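Local coordinates for protein aminoglycoside Nucleotidyltransferase (2")-Ia (Pseudomonas aeruginosa, PDB 4XJE) that adenylates the 2''-hydroxyl of kanamycin, gentamicin, tobramycin and related aminoglycosides, so conferring bacterial resistance to these antibiotics, at residues A[136-141]-A[173-178]; A[11-16]-A[89-94]; A[31-36]-A[53-58]. All coordinates share one frame; numbering follows the deposited sequence. Where two conformers were deposited one is given.

Interaction 1: residues A[136-141]-A[173-178]; sequences IIWDYF and EVLRAA. With AMP (adenosine monophosphate), chain B; TOY (tobramycin), chain C.
Leu175 and Arg176 of helix 169-183 meet Trp138 and Phe141 of helix 133-146 in a helix-helix packing of the C-terminal helical region, the short axes 10.3 Å apart and crossing at -52°. On the far flank of helix 133-146, Asp139 OD2 accepts from tobramycin N32 (2.9 Å). Glu173 positions Arg176 by a side-on salt bridge, one carboxylate oxygen to NE and the other to NH2; Tyr160 OH is a second partner of NH2. Leu175 suits the centre of the seam: with CG turned away from its backbone N (chi1 -155°), that branch point faces the rim of the indole, 3.9 Å from Trp138 CE3. Its CD2 reaches Ile137 CG2 (3.8 Å), and its CB lies 4.1 Å from Phe141 CE2. Arg176 lays CB and CG over one face of the Phe141 ring, CB in an off-centre CH-pi contact 4.2 Å from the centroid, while the guanidinium plane is tilted 52° from the ring. Ala178, small enough to sit beside the indole, brings its backbone C to 4.3 Å from Trp138 CH2.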
loop_
_atom_site.group_PDB
_atom_site.type_symbol
_atom_site.label_atom_id
_atom_site.label_comp_id
_atom_site.label_asym_id
_atom_site.label_seq_id
_atom_site.Cartn_x
_atom_site.Cartn_y
_atom_site.Cartn_z
ATOM N N ILE A 136 2.441 -6.838 -1.269
ATOM C CA ILE A 136 3.474 -5.952 -1.800
ATOM C C ILE A 136 4.141 -6.550 -3.043
ATOM O O ILE A 136 4.257 -5.891 -4.082
ATOM C CB ILE A 136 4.543 -5.660 -0.714
ATOM C CG1 ILE A 136 3.944 -4.792 0.399
ATOM C CG2 ILE A 136 5.769 -4.965 -1.306
ATOM C CD1 ILE A 136 4.819 -4.695 1.638
ATOM N N ILE A 137 4.597 -7.793 -2.912
ATOM C CA ILE A 137 5.246 -8.513 -4.005
ATOM C C ILE A 137 4.300 -8.660 -5.187
ATOM O O ILE A 137 4.689 -8.452 -6.335
ATOM C CB ILE A 137 5.726 -9.915 -3.541
ATOM C CG1 ILE A 137 7.164 -9.837 -3.013
ATOM C CG2 ILE A 137 5.620 -10.953 -4.671
ATOM C CD1 ILE A 137 8.240 -9.794 -4.089
ATOM N N TRP A 138 3.061 -9.033 -4.884
ATOM C CA TRP A 138 2.035 -9.294 -5.890
ATOM C C TRP A 138 1.935 -8.184 -6.932
ATOM O O TRP A 138 1.795 -8.451 -8.126
ATOM C CB TRP A 138 0.693 -9.486 -5.181
ATOM C CG TRP A 138 -0.465 -9.898 -6.024
ATOM C CD1 TRP A 138 -1.423 -9.086 -6.558
ATOM C CD2 TRP A 138 -0.820 -11.234 -6.397
ATOM N NE1 TRP A 138 -2.348 -9.833 -7.247
ATOM C CE2 TRP A 138 -1.999 -11.156 -7.164
ATOM C CE3 TRP A 138 -0.253 -12.490 -6.158
ATOM C CZ2 TRP A 138 -2.616 -12.284 -7.701
ATOM C CZ3 TRP A 138 -0.868 -13.609 -6.690
ATOM C CH2 TRP A 138 -2.039 -13.499 -7.450
ATOM N N ASP A 139 2.030 -6.939 -6.484
ATOM C CA ASP A 139 1.899 -5.809 -7.393
ATOM C C ASP A 139 3.108 -5.656 -8.314
ATOM O O ASP A 139 2.996 -5.057 -9.383
ATOM C CB ASP A 139 1.656 -4.514 -6.612
ATOM C CG ASP A 139 0.196 -4.326 -6.225
ATOM O OD1 ASP A 139 -0.675 -5.007 -6.806
ATOM O OD2 ASP A 139 -0.086 -3.485 -5.348
ATOM N N TYR A 140 4.259 -6.194 -7.921
ATOM C CA TYR A 140 5.415 -6.200 -8.816
ATOM C C TYR A 140 5.217 -7.164 -9.984
ATOM O O TYR A 140 5.798 -6.972 -11.051
ATOM C CB TYR A 140 6.697 -6.567 -8.067
ATOM C CG TYR A 140 7.234 -5.473 -7.174
ATOM C CD1 TYR A 140 7.879 -4.364 -7.703
ATOM C CD2 TYR A 140 7.110 -5.559 -5.798
ATOM C CE1 TYR A 140 8.375 -3.368 -6.881
ATOM C CE2 TYR A 140 7.600 -4.578 -4.972
ATOM C CZ TYR A 140 8.232 -3.485 -5.515
ATOM O OH TYR A 140 8.716 -2.509 -4.675
ATOM N N PHE A 141 4.404 -8.201 -9.788
ATOM C CA PHE A 141 4.135 -9.153 -10.861
ATOM C C PHE A 141 3.400 -8.461 -12.015
ATOM O O PHE A 141 3.765 -8.641 -13.177
ATOM C CB PHE A 141 3.328 -10.354 -10.343
ATOM C CG PHE A 141 4.051 -11.195 -9.309
ATOM C CD1 PHE A 141 5.441 -11.244 -9.255
ATOM C CD2 PHE A 141 3.331 -11.948 -8.395
ATOM C CE1 PHE A 141 6.087 -12.020 -8.307
ATOM C CE2 PHE A 141 3.975 -12.724 -7.445
ATOM C CZ PHE A 141 5.353 -12.761 -7.402
ATOM N N GLU A 173 8.104 -17.538 -5.452
ATOM C CA GLU A 173 7.866 -18.302 -6.675
ATOM C C GLU A 173 6.524 -19.019 -6.632
ATOM O O GLU A 173 5.875 -19.196 -7.665
ATOM C CB GLU A 173 8.996 -19.310 -6.913
ATOM C CG GLU A 173 10.330 -18.667 -7.258
ATOM C CD GLU A 173 10.204 -17.620 -8.347
ATOM O OE1 GLU A 173 9.542 -17.901 -9.370
ATOM O OE2 GLU A 173 10.750 -16.510 -8.169
ATOM N N VAL A 174 6.109 -19.435 -5.442
ATOM C CA VAL A 174 4.796 -20.034 -5.272
ATOM C C VAL A 174 3.728 -18.987 -5.575
ATOM O O VAL A 174 2.741 -19.264 -6.258
ATOM C CB VAL A 174 4.612 -20.592 -3.845
ATOM C CG1 VAL A 174 3.166 -20.946 -3.583
ATOM C CG2 VAL A 174 5.500 -21.810 -3.631
ATOM N N LEU A 175 3.943 -17.778 -5.065
ATOM C CA LEU A 175 3.028 -16.667 -5.296
ATOM C C LEU A 175 3.000 -16.282 -6.777
ATOM O O LEU A 175 1.937 -15.994 -7.331
ATOM C CB LEU A 175 3.436 -15.467 -4.435
ATOM C CG LEU A 175 2.353 -14.453 -4.070
ATOM C CD1 LEU A 175 1.269 -15.095 -3.218
ATOM C CD2 LEU A 175 2.981 -13.271 -3.339
ATOM N N ARG A 176 4.169 -16.281 -7.416
ATOM C CA ARG A 176 4.256 -15.983 -8.843
ATOM C C ARG A 176 3.474 -17.015 -9.652
ATOM O O ARG A 176 2.815 -16.674 -10.634
ATOM C CB ARG A 176 5.713 -15.951 -9.313
ATOM C CG ARG A 176 5.889 -15.383 -10.721
ATOM C CD ARG A 176 7.252 -15.717 -11.305
ATOM N NE ARG A 176 8.343 -15.370 -10.399
ATOM C CZ ARG A 176 8.872 -14.158 -10.271
ATOM N NH1 ARG A 176 8.422 -13.132 -10.986
ATOM N NH2 ARG A 176 9.862 -13.965 -9.413
ATOM N N ALA A 177 3.553 -18.277 -9.236
ATOM C CA ALA A 177 2.814 -19.345 -9.900
ATOM C C ALA A 177 1.310 -19.113 -9.779
ATOM O O ALA A 177 0.565 -19.290 -10.744
ATOM C CB ALA A 177 3.192 -20.699 -9.316
ATOM N N ALA A 178 0.865 -18.715 -8.591
ATOM C CA ALA A 178 -0.543 -18.409 -8.373
ATOM C C ALA A 178 -0.972 -17.236 -9.247
ATOM O O ALA A 178 -2.064 -17.242 -9.816
ATOM C CB ALA A 178 -0.803 -18.106 -6.906
HETATM P P AMP B . 4.776 3.292 -5.323
HETATM O O1P AMP B . 3.437 3.976 -5.137
HETATM O O2P AMP B . 5.583 4.115 -6.317
HETATM O O3P AMP B . 5.408 2.948 -4.011
HETATM O "O5'" AMP B . 4.429 1.923 -6.062
HETATM C "C5'" AMP B . 3.808 0.854 -5.366
HETATM C "C4'" AMP B . 3.923 -0.433 -6.138
HETATM O "O4'" AMP B . 3.168 -0.335 -7.368
HETATM C "C3'" AMP B . 5.324 -0.799 -6.594
HETATM O "O3'" AMP B . 6.071 -1.426 -5.570
HETATM C "C2'" AMP B . 5.066 -1.705 -7.794
HETATM O "O2'" AMP B . 4.787 -3.028 -7.370
HETATM C "C1'" AMP B . 3.785 -1.103 -8.378
HETATM N N9 AMP B . 4.036 -0.244 -9.551
HETATM C C8 AMP B . 4.813 0.885 -9.612
HETATM N N7 AMP B . 4.848 1.447 -10.796
HETATM C C5 AMP B . 4.040 0.635 -11.569
HETATM C C6 AMP B . 3.662 0.686 -12.927
HETATM N N6 AMP B . 4.080 1.627 -13.779
HETATM N N1 AMP B . 2.837 -0.279 -13.386
HETATM C C2 AMP B . 2.423 -1.228 -12.539
HETATM N N3 AMP B . 2.713 -1.382 -11.243
HETATM C C4 AMP B . 3.530 -0.414 -10.820
HETATM C C11 TOY C . -2.450 -3.659 -9.251
HETATM O O11 TOY C . -2.681 -2.313 -8.908
HETATM C C21 TOY C . -2.567 -3.800 -10.765
HETATM N N21 TOY C . -1.641 -2.911 -11.484
HETATM C C31 TOY C . -4.016 -3.536 -11.164
HETATM C C41 TOY C . -4.986 -4.439 -10.417
HETATM O O41 TOY C . -6.325 -4.081 -10.763
HETATM C C51 TOY C . -4.757 -4.284 -8.920
HETATM O O51 TOY C . -3.373 -4.515 -8.597
HETATM C C61 TOY C . -5.569 -5.286 -8.123
HETATM N N61 TOY C . -5.364 -5.178 -6.671
HETATM C C12 TOY C . -1.455 0.774 -6.426
HETATM N N12 TOY C . -0.778 1.681 -5.489
HETATM C C22 TOY C . -1.822 -0.547 -5.747
HETATM C C32 TOY C . -2.568 -1.466 -6.720
HETATM N N32 TOY C . -2.850 -2.756 -6.072
HETATM C C42 TOY C . -1.764 -1.678 -8.004
HETATM C C52 TOY C . -1.350 -0.362 -8.651
HETATM O O52 TOY C . -0.529 -0.614 -9.785
HETATM C C62 TOY C . -0.584 0.477 -7.639
HETATM O O62 TOY C . -0.233 1.728 -8.251
HETATM C C13 TOY C . 1.098 1.877 -8.683
HETATM C C23 TOY C . 1.619 3.233 -8.217
HETATM O O23 TOY C . 1.430 3.364 -6.813
HETATM C C33 TOY C . 0.906 4.375 -8.949
HETATM N N33 TOY C . 1.483 5.668 -8.549
HETATM C C43 TOY C . 1.057 4.144 -10.453
HETATM O O43 TOY C . 0.386 5.162 -11.187
HETATM C C53 TOY C . 0.444 2.786 -10.779
HETATM O O53 TOY C . 1.175 1.763 -10.091
HETATM C C63 TOY C . 0.489 2.439 -12.249
HETATM O O63 TOY C . -0.178 1.210 -12.507
#

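Interaction 2: residues A[11-16]-A[89-94]; sequences TTQVTL and GDELLD. With TOY (tobramycin), chain C.
With CG beside the backbone N and opposite the carbonyl carbon (chi1 -81°), Gln13 stretches out straight beyond CG, and Glu91 folds back at chi2 (-65°) to bring its carboxylate across the end of the amide. The two flat groups stand at right angles to each other. Gln13 NE2 donates to Glu91 OE1 over 3.0 Å with an N-H...O angle of 162°; the oxygen lies in the amide plane, but the donor comes from above the carboxylate plane. An amide suits this buried place because it can donate and accept at once: NE2 also reaches His50 O, and OE1 takes the indole N-H of Trp37. In the fold, this is the packing of the N-terminal helix 11-26 on the mixed sheet of a nucleotidyltransferase domain, here on strand 91-100. Leu16 supplies the apolar part: it lies alongside Glu91, head to tail, with its CD2 3.8 Å from Glu91 CB, and the same methyl is 4.3 Å from Leu93 CD1. At the far end of the strand segment is Asp94, a manganese ligand in this protein, whose OD1 accepts from tobramycin N12 over 2.7 Å.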
loop_
_atom_site.group_PDB
_atom_site.type_symbol
_atom_site.label_atom_id
_atom_site.label_comp_id
_atom_site.label_asym_id
_atom_site.label_seq_id
_atom_site.Cartn_x
_atom_site.Cartn_y
_atom_site.Cartn_z
ATOM N N THR A 11 10.225 14.372 4.129
ATOM C CA THR A 11 9.811 14.630 5.504
ATOM C C THR A 11 8.329 14.974 5.487
ATOM O O THR A 11 7.599 14.693 6.433
ATOM C CB THR A 11 10.612 15.777 6.161
ATOM O OG1 THR A 11 10.151 15.983 7.502
ATOM C CG2 THR A 11 10.461 17.079 5.370
ATOM N N THR A 12 7.891 15.580 4.389
ATOM C CA THR A 12 6.498 15.942 4.191
ATOM C C THR A 12 5.594 14.711 4.136
ATOM O O THR A 12 4.519 14.698 4.738
ATOM C CB THR A 12 6.330 16.756 2.892
ATOM O OG1 THR A 12 7.246 17.857 2.901
ATOM C CG2 THR A 12 4.910 17.280 2.757
ATOM N N GLN A 13 6.027 13.678 3.418
ATOM C CA GLN A 13 5.244 12.453 3.295
ATOM C C GLN A 13 5.103 11.741 4.636
ATOM O O GLN A 13 4.009 11.305 4.998
ATOM C CB GLN A 13 5.877 11.500 2.276
ATOM C CG GLN A 13 5.545 11.833 0.837
ATOM C CD GLN A 13 6.211 10.887 -0.142
ATOM O OE1 GLN A 13 6.861 9.919 0.252
ATOM N NE2 GLN A 13 6.048 11.164 -1.430
ATOM N N VAL A 14 6.211 11.618 5.363
ATOM C CA VAL A 14 6.195 10.974 6.669
ATOM C C VAL A 14 5.176 11.647 7.577
ATOM O O VAL A 14 4.364 10.977 8.213
ATOM C CB VAL A 14 7.590 11.008 7.341
ATOM C CG1 VAL A 14 7.484 10.809 8.858
ATOM C CG2 VAL A 14 8.485 9.944 6.733
ATOM N N THR A 15 5.222 12.973 7.635
ATOM C CA THR A 15 4.327 13.717 8.512
ATOM C C THR A 15 2.888 13.613 8.020
ATOM O O THR A 15 1.955 13.540 8.821
ATOM C CB THR A 15 4.729 15.205 8.621
ATOM O OG1 THR A 15 4.629 15.837 7.337
ATOM C CG2 THR A 15 6.149 15.341 9.161
ATOM N N LEU A 16 2.705 13.603 6.703
ATOM C CA LEU A 16 1.375 13.468 6.124
ATOM C C LEU A 16 0.775 12.100 6.443
ATOM O O LEU A 16 -0.428 11.986 6.674
ATOM C CB LEU A 16 1.423 13.680 4.609
ATOM C CG LEU A 16 0.078 13.780 3.889
ATOM C CD1 LEU A 16 -0.768 14.916 4.451
ATOM C CD2 LEU A 16 0.304 13.972 2.399
ATOM N N GLY A 89 -1.796 18.986 -0.520
ATOM C CA GLY A 89 -0.681 19.812 -0.935
ATOM C C GLY A 89 -0.261 19.369 -2.323
ATOM O O GLY A 89 -1.094 19.284 -3.225
ATOM N N ASP A 90 1.022 19.077 -2.494
ATOM C CA ASP A 90 1.525 18.534 -3.752
ATOM C C ASP A 90 1.501 17.010 -3.776
ATOM O O ASP A 90 1.649 16.401 -4.836
ATOM C CB ASP A 90 2.955 19.010 -4.010
ATOM C CG ASP A 90 3.033 20.471 -4.372
ATOM O OD1 ASP A 90 2.026 21.034 -4.853
ATOM O OD2 ASP A 90 4.117 21.055 -4.173
ATOM N N GLU A 91 1.321 16.395 -2.608
ATOM C CA GLU A 91 1.478 14.950 -2.468
ATOM C C GLU A 91 0.259 14.185 -2.959
ATOM O O GLU A 91 -0.879 14.572 -2.693
ATOM C CB GLU A 91 1.751 14.586 -1.009
ATOM C CG GLU A 91 3.045 15.164 -0.456
ATOM C CD GLU A 91 4.279 14.603 -1.139
ATOM O OE1 GLU A 91 4.206 13.481 -1.686
ATOM O OE2 GLU A 91 5.326 15.286 -1.132
ATOM N N LEU A 92 0.508 13.088 -3.665
ATOM C CA LEU A 92 -0.563 12.272 -4.216
ATOM C C LEU A 92 -0.828 11.046 -3.348
ATOM O O LEU A 92 0.099 10.405 -2.846
ATOM C CB LEU A 92 -0.226 11.855 -5.650
ATOM C CG LEU A 92 -0.198 13.022 -6.644
ATOM C CD1 LEU A 92 0.374 12.601 -7.988
ATOM C CD2 LEU A 92 -1.594 13.603 -6.827
ATOM N N LEU A 93 -2.111 10.753 -3.166
ATOM C CA LEU A 93 -2.562 9.575 -2.437
ATOM C C LEU A 93 -3.195 8.591 -3.407
ATOM O O LEU A 93 -4.218 8.890 -4.026
ATOM C CB LEU A 93 -3.576 9.951 -1.358
ATOM C CG LEU A 93 -3.092 10.506 -0.020
ATOM C CD1 LEU A 93 -1.831 11.336 -0.163
ATOM C CD2 LEU A 93 -4.210 11.335 0.592
ATOM N N ASP A 94 -2.581 7.421 -3.532
ATOM C CA ASP A 94 -3.095 6.365 -4.389
ATOM C C ASP A 94 -3.912 5.396 -3.541
ATOM O O ASP A 94 -3.355 4.637 -2.751
ATOM C CB ASP A 94 -1.940 5.654 -5.089
ATOM C CG ASP A 94 -2.406 4.607 -6.066
ATOM O OD1 ASP A 94 -2.780 3.504 -5.619
ATOM O OD2 ASP A 94 -2.392 4.885 -7.281
HETATM C C11 TOY C . -2.450 -3.659 -9.251
HETATM O O11 TOY C . -2.681 -2.313 -8.908
HETATM C C21 TOY C . -2.567 -3.800 -10.765
HETATM N N21 TOY C . -1.641 -2.911 -11.484
HETATM C C31 TOY C . -4.016 -3.536 -11.164
HETATM C C41 TOY C . -4.986 -4.439 -10.417
HETATM O O41 TOY C . -6.325 -4.081 -10.763
HETATM C C51 TOY C . -4.757 -4.284 -8.920
HETATM O O51 TOY C . -3.373 -4.515 -8.597
HETATM C C61 TOY C . -5.569 -5.286 -8.123
HETATM N N61 TOY C . -5.364 -5.178 -6.671
HETATM C C12 TOY C . -1.455 0.774 -6.426
HETATM N N12 TOY C . -0.778 1.681 -5.489
HETATM C C22 TOY C . -1.822 -0.547 -5.747
HETATM C C32 TOY C . -2.568 -1.466 -6.720
HETATM N N32 TOY C . -2.850 -2.756 -6.072
HETATM C C42 TOY C . -1.764 -1.678 -8.004
HETATM C C52 TOY C . -1.350 -0.362 -8.651
HETATM O O52 TOY C . -0.529 -0.614 -9.785
HETATM C C62 TOY C . -0.584 0.477 -7.639
HETATM O O62 TOY C . -0.233 1.728 -8.251
HETATM C C13 TOY C . 1.098 1.877 -8.683
HETATM C C23 TOY C . 1.619 3.233 -8.217
HETATM O O23 TOY C . 1.430 3.364 -6.813
HETATM C C33 TOY C . 0.906 4.375 -8.949
HETATM N N33 TOY C . 1.483 5.668 -8.549
HETATM C C43 TOY C . 1.057 4.144 -10.453
HETATM O O43 TOY C . 0.386 5.162 -11.187
HETATM C C53 TOY C . 0.444 2.786 -10.779
HETATM O O53 TOY C . 1.175 1.763 -10.091
HETATM C C63 TOY C . 0.489 2.439 -12.249
HETATM O O63 TOY C . -0.178 1.210 -12.507
#

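Interaction 3: residues A[31-36]-A[53-58]; sequences LWIGGG and IDLTFP. With AMP (adenosine monophosphate), chain B; TOY (tobramycin), chain C.
Strands 32-34 and 53-58 run antiparallel, with Trp32 and Thr56 as a hydrogen-bonded pair: Trp32 N donates to Thr56 O over 3.0 Å and Thr56 N to Trp32 O over 2.8 Å. They carry two hallmarks of the nucleotidyltransferase superfamily: the glycine-rich run Gly34 to Gly36, at the turn from strand into helix, and the D-x-D pair Asp52 and Asp54. Ile33 and Leu55 form the intervening non-hydrogen-bonded pair; their side chains lie side by side, Ile33 CD1 3.7 Å from Leu55 CD2, on the face where Ile17 of helix 11-26 also packs on Ile33. On the other face, the Trp32 indole turns its edge to Thr56 O, which lies in the ring plane, and its N-H binds Pro116 O. Leu31 CD2 packs 3.5 Å from Phe57 CB, buried with Leu65 of helix 62-71, a setting that suits aliphatic and aromatic groups. The glycines fit for want of a side chain: at Gly35 a CB would collide with Asp54 OD2, and phi is positive (58°), while at Gly36 it would crowd the phosphate. Asp54, a ligand of both manganese sites, holds CG beside its backbone N (chi1 -60°), which sets the carboxylate between the ligands, OD1 2.8 Å from tobramycin N12 and OD2 2.6 Å from AMP O1P. The Gly36 backbone N-H donates to AMP O3P over 3.0 Å.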
loop_
_atom_site.group_PDB
_atom_site.type_symbol
_atom_site.label_atom_id
_atom_site.label_comp_id
_atom_site.label_asym_id
_atom_site.label_seq_id
_atom_site.Cartn_x
_atom_site.Cartn_y
_atom_site.Cartn_z
ATOM N N LEU A 31 -6.751 1.915 8.112
ATOM C CA LEU A 31 -6.126 2.190 6.828
ATOM C C LEU A 31 -4.796 1.457 6.775
ATOM O O LEU A 31 -4.042 1.466 7.748
ATOM C CB LEU A 31 -5.906 3.691 6.618
ATOM C CG LEU A 31 -7.136 4.587 6.458
ATOM C CD1 LEU A 31 -6.713 6.050 6.365
ATOM C CD2 LEU A 31 -7.940 4.185 5.232
ATOM N N TRP A 32 -4.514 0.815 5.648
ATOM C CA TRP A 32 -3.241 0.133 5.462
ATOM C C TRP A 32 -2.337 0.935 4.542
ATOM O O TRP A 32 -2.745 1.347 3.453
ATOM C CB TRP A 32 -3.451 -1.274 4.900
ATOM C CG TRP A 32 -4.114 -2.195 5.874
ATOM C CD1 TRP A 32 -3.504 -3.123 6.665
ATOM C CD2 TRP A 32 -5.512 -2.267 6.173
ATOM N NE1 TRP A 32 -4.436 -3.772 7.435
ATOM C CE2 TRP A 32 -5.678 -3.264 7.154
ATOM C CE3 TRP A 32 -6.641 -1.586 5.706
ATOM C CZ2 TRP A 32 -6.926 -3.600 7.674
ATOM C CZ3 TRP A 32 -7.879 -1.921 6.223
ATOM C CH2 TRP A 32 -8.011 -2.919 7.197
ATOM N N ILE A 33 -1.112 1.167 4.996
ATOM C CA ILE A 33 -0.082 1.740 4.151
ATOM C C ILE A 33 0.359 0.654 3.175
ATOM O O ILE A 33 0.573 -0.489 3.576
ATOM C CB ILE A 33 1.132 2.241 4.961
ATOM C CG1 ILE A 33 0.693 3.213 6.064
ATOM C CG2 ILE A 33 2.156 2.893 4.041
ATOM C CD1 ILE A 33 -0.007 4.457 5.564
ATOM N N GLY A 34 0.485 1.009 1.902
ATOM C CA GLY A 34 0.862 0.045 0.881
ATOM C C GLY A 34 2.124 0.436 0.142
ATOM O O GLY A 34 2.735 1.465 0.427
ATOM N N GLY A 35 2.519 -0.403 -0.812
ATOM C CA GLY A 35 3.609 -0.093 -1.716
ATOM C C GLY A 35 4.930 0.203 -1.033
ATOM O O GLY A 35 5.306 -0.457 -0.063
ATOM N N GLY A 36 5.634 1.201 -1.553
ATOM C CA GLY A 36 6.959 1.547 -1.069
ATOM C C GLY A 36 7.012 1.845 0.416
ATOM O O GLY A 36 7.915 1.378 1.110
ATOM N N ILE A 53 1.968 8.227 -1.594
ATOM C CA ILE A 53 1.517 7.440 -0.457
ATOM C C ILE A 53 0.407 6.513 -0.921
ATOM O O ILE A 53 -0.613 6.966 -1.437
ATOM C CB ILE A 53 1.011 8.335 0.685
ATOM C CG1 ILE A 53 2.160 9.174 1.249
ATOM C CG2 ILE A 53 0.391 7.493 1.794
ATOM C CD1 ILE A 53 1.703 10.464 1.894
ATOM N N ASP A 54 0.617 5.214 -0.748
ATOM C CA ASP A 54 -0.384 4.228 -1.122
ATOM C C ASP A 54 -1.222 3.855 0.089
ATOM O O ASP A 54 -0.686 3.514 1.145
ATOM C CB ASP A 54 0.280 2.993 -1.722
ATOM C CG ASP A 54 1.076 3.316 -2.966
ATOM O OD1 ASP A 54 0.461 3.735 -3.971
ATOM O OD2 ASP A 54 2.316 3.155 -2.941
ATOM N N LEU A 55 -2.539 3.930 -0.070
ATOM C CA LEU A 55 -3.470 3.604 1.003
ATOM C C LEU A 55 -4.462 2.532 0.570
ATOM O O LEU A 55 -4.974 2.571 -0.549
ATOM C CB LEU A 55 -4.234 4.851 1.445
ATOM C CG LEU A 55 -3.420 6.022 1.997
ATOM C CD1 LEU A 55 -4.321 7.228 2.191
ATOM C CD2 LEU A 55 -2.749 5.635 3.304
ATOM N N THR A 56 -4.722 1.583 1.464
ATOM C CA THR A 56 -5.822 0.644 1.289
ATOM C C THR A 56 -6.878 0.970 2.340
ATOM O O THR A 56 -6.555 1.120 3.518
ATOM C CB THR A 56 -5.377 -0.827 1.423
ATOM O OG1 THR A 56 -4.296 -1.090 0.523
ATOM C CG2 THR A 56 -6.521 -1.774 1.091
ATOM N N PHE A 57 -8.129 1.088 1.910
ATOM C CA PHE A 57 -9.211 1.545 2.777
ATOM C C PHE A 57 -10.418 0.620 2.666
ATOM O O PHE A 57 -10.608 -0.017 1.632
ATOM C CB PHE A 57 -9.612 2.974 2.407
ATOM C CG PHE A 57 -10.210 3.094 1.032
ATOM C CD1 PHE A 57 -9.397 3.216 -0.084
ATOM C CD2 PHE A 57 -11.582 3.084 0.858
ATOM C CE1 PHE A 57 -9.946 3.324 -1.348
ATOM C CE2 PHE A 57 -12.136 3.191 -0.402
ATOM C CZ PHE A 57 -11.319 3.310 -1.507
ATOM N N PRO A 58 -11.234 0.532 3.730
ATOM C CA PRO A 58 -12.478 -0.230 3.589
ATOM C C PRO A 58 -13.388 0.381 2.529
ATOM O O PRO A 58 -13.810 1.531 2.664
ATOM C CB PRO A 58 -13.106 -0.142 4.984
ATOM C CG PRO A 58 -11.949 0.065 5.897
ATOM C CD PRO A 58 -10.999 0.936 5.126
HETATM P P AMP B . 4.776 3.292 -5.323
HETATM O O1P AMP B . 3.437 3.976 -5.137
HETATM O O2P AMP B . 5.583 4.115 -6.317
HETATM O O3P AMP B . 5.408 2.948 -4.011
HETATM O "O5'" AMP B . 4.429 1.923 -6.062
HETATM C "C5'" AMP B . 3.808 0.854 -5.366
HETATM C "C4'" AMP B . 3.923 -0.433 -6.138
HETATM O "O4'" AMP B . 3.168 -0.335 -7.368
HETATM C "C3'" AMP B . 5.324 -0.799 -6.594
HETATM O "O3'" AMP B . 6.071 -1.426 -5.570
HETATM C "C2'" AMP B . 5.066 -1.705 -7.794
HETATM O "O2'" AMP B . 4.787 -3.028 -7.370
HETATM C "C1'" AMP B . 3.785 -1.103 -8.378
HETATM N N9 AMP B . 4.036 -0.244 -9.551
HETATM C C8 AMP B . 4.813 0.885 -9.612
HETATM N N7 AMP B . 4.848 1.447 -10.796
HETATM C C5 AMP B . 4.040 0.635 -11.569
HETATM C C6 AMP B . 3.662 0.686 -12.927
HETATM N N6 AMP B . 4.080 1.627 -13.779
HETATM N N1 AMP B . 2.837 -0.279 -13.386
HETATM C C2 AMP B . 2.423 -1.228 -12.539
HETATM N N3 AMP B . 2.713 -1.382 -11.243
HETATM C C4 AMP B . 3.530 -0.414 -10.820
HETATM C C11 TOY C . -2.450 -3.659 -9.251
HETATM O O11 TOY C . -2.681 -2.313 -8.908
HETATM C C21 TOY C . -2.567 -3.800 -10.765
HETATM N N21 TOY C . -1.641 -2.911 -11.484
HETATM C C31 TOY C . -4.016 -3.536 -11.164
HETATM C C41 TOY C . -4.986 -4.439 -10.417
HETATM O O41 TOY C . -6.325 -4.081 -10.763
HETATM C C51 TOY C . -4.757 -4.284 -8.920
HETATM O O51 TOY C . -3.373 -4.515 -8.597
HETATM C C61 TOY C . -5.569 -5.286 -8.123
HETATM N N61 TOY C . -5.364 -5.178 -6.671
HETATM C C12 TOY C . -1.455 0.774 -6.426
HETATM N N12 TOY C . -0.778 1.681 -5.489
HETATM C C22 TOY C . -1.822 -0.547 -5.747
HETATM C C32 TOY C . -2.568 -1.466 -6.720
HETATM N N32 TOY C . -2.850 -2.756 -6.072
HETATM C C42 TOY C . -1.764 -1.678 -8.004
HETATM C C52 TOY C . -1.350 -0.362 -8.651
HETATM O O52 TOY C . -0.529 -0.614 -9.785
HETATM C C62 TOY C . -0.584 0.477 -7.639
HETATM O O62 TOY C . -0.233 1.728 -8.251
HETATM C C13 TOY C . 1.098 1.877 -8.683
HETATM C C23 TOY C . 1.619 3.233 -8.217
HETATM O O23 TOY C . 1.430 3.364 -6.813
HETATM C C33 TOY C . 0.906 4.375 -8.949
HETATM N N33 TOY C . 1.483 5.668 -8.549
HETATM C C43 TOY C . 1.057 4.144 -10.453
HETATM O O43 TOY C . 0.386 5.162 -11.187
HETATM C C53 TOY C . 0.444 2.786 -10.779
HETATM O O53 TOY C . 1.175 1.763 -10.091
HETATM C C63 TOY C . 0.489 2.439 -12.249
HETATM O O63 TOY C . -0.178 1.210 -12.507
HETATM O O HOH W 1 -2.289 0.336 0.768
HETATM O O HOH W 2 2.970 4.083 0.035
#

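Interactions 2 and 3 join within one sheet: strands 53-58 and 91-100 are parallel neighbours, with Asp94 N 2.9 Å from Ile53 O and Asp94 O 2.9 Å from Leu55 N. This pairing puts Asp94 CB 3.3 Å from Asp54 OD1, so that two manganese ligands stand together, with Asp52 close by. Leu16 CD2 also packs 3.8 Å from Ile53 CD1. Interaction 1 lies across the chain's centre from interaction 2, about 28 Å between centres, and about 18 Å from interaction 3; it touches neither. The ligands bridge the gap: tobramycin reaches segments of all three, and AMP lies against 31-36, 53-58 and 136-141.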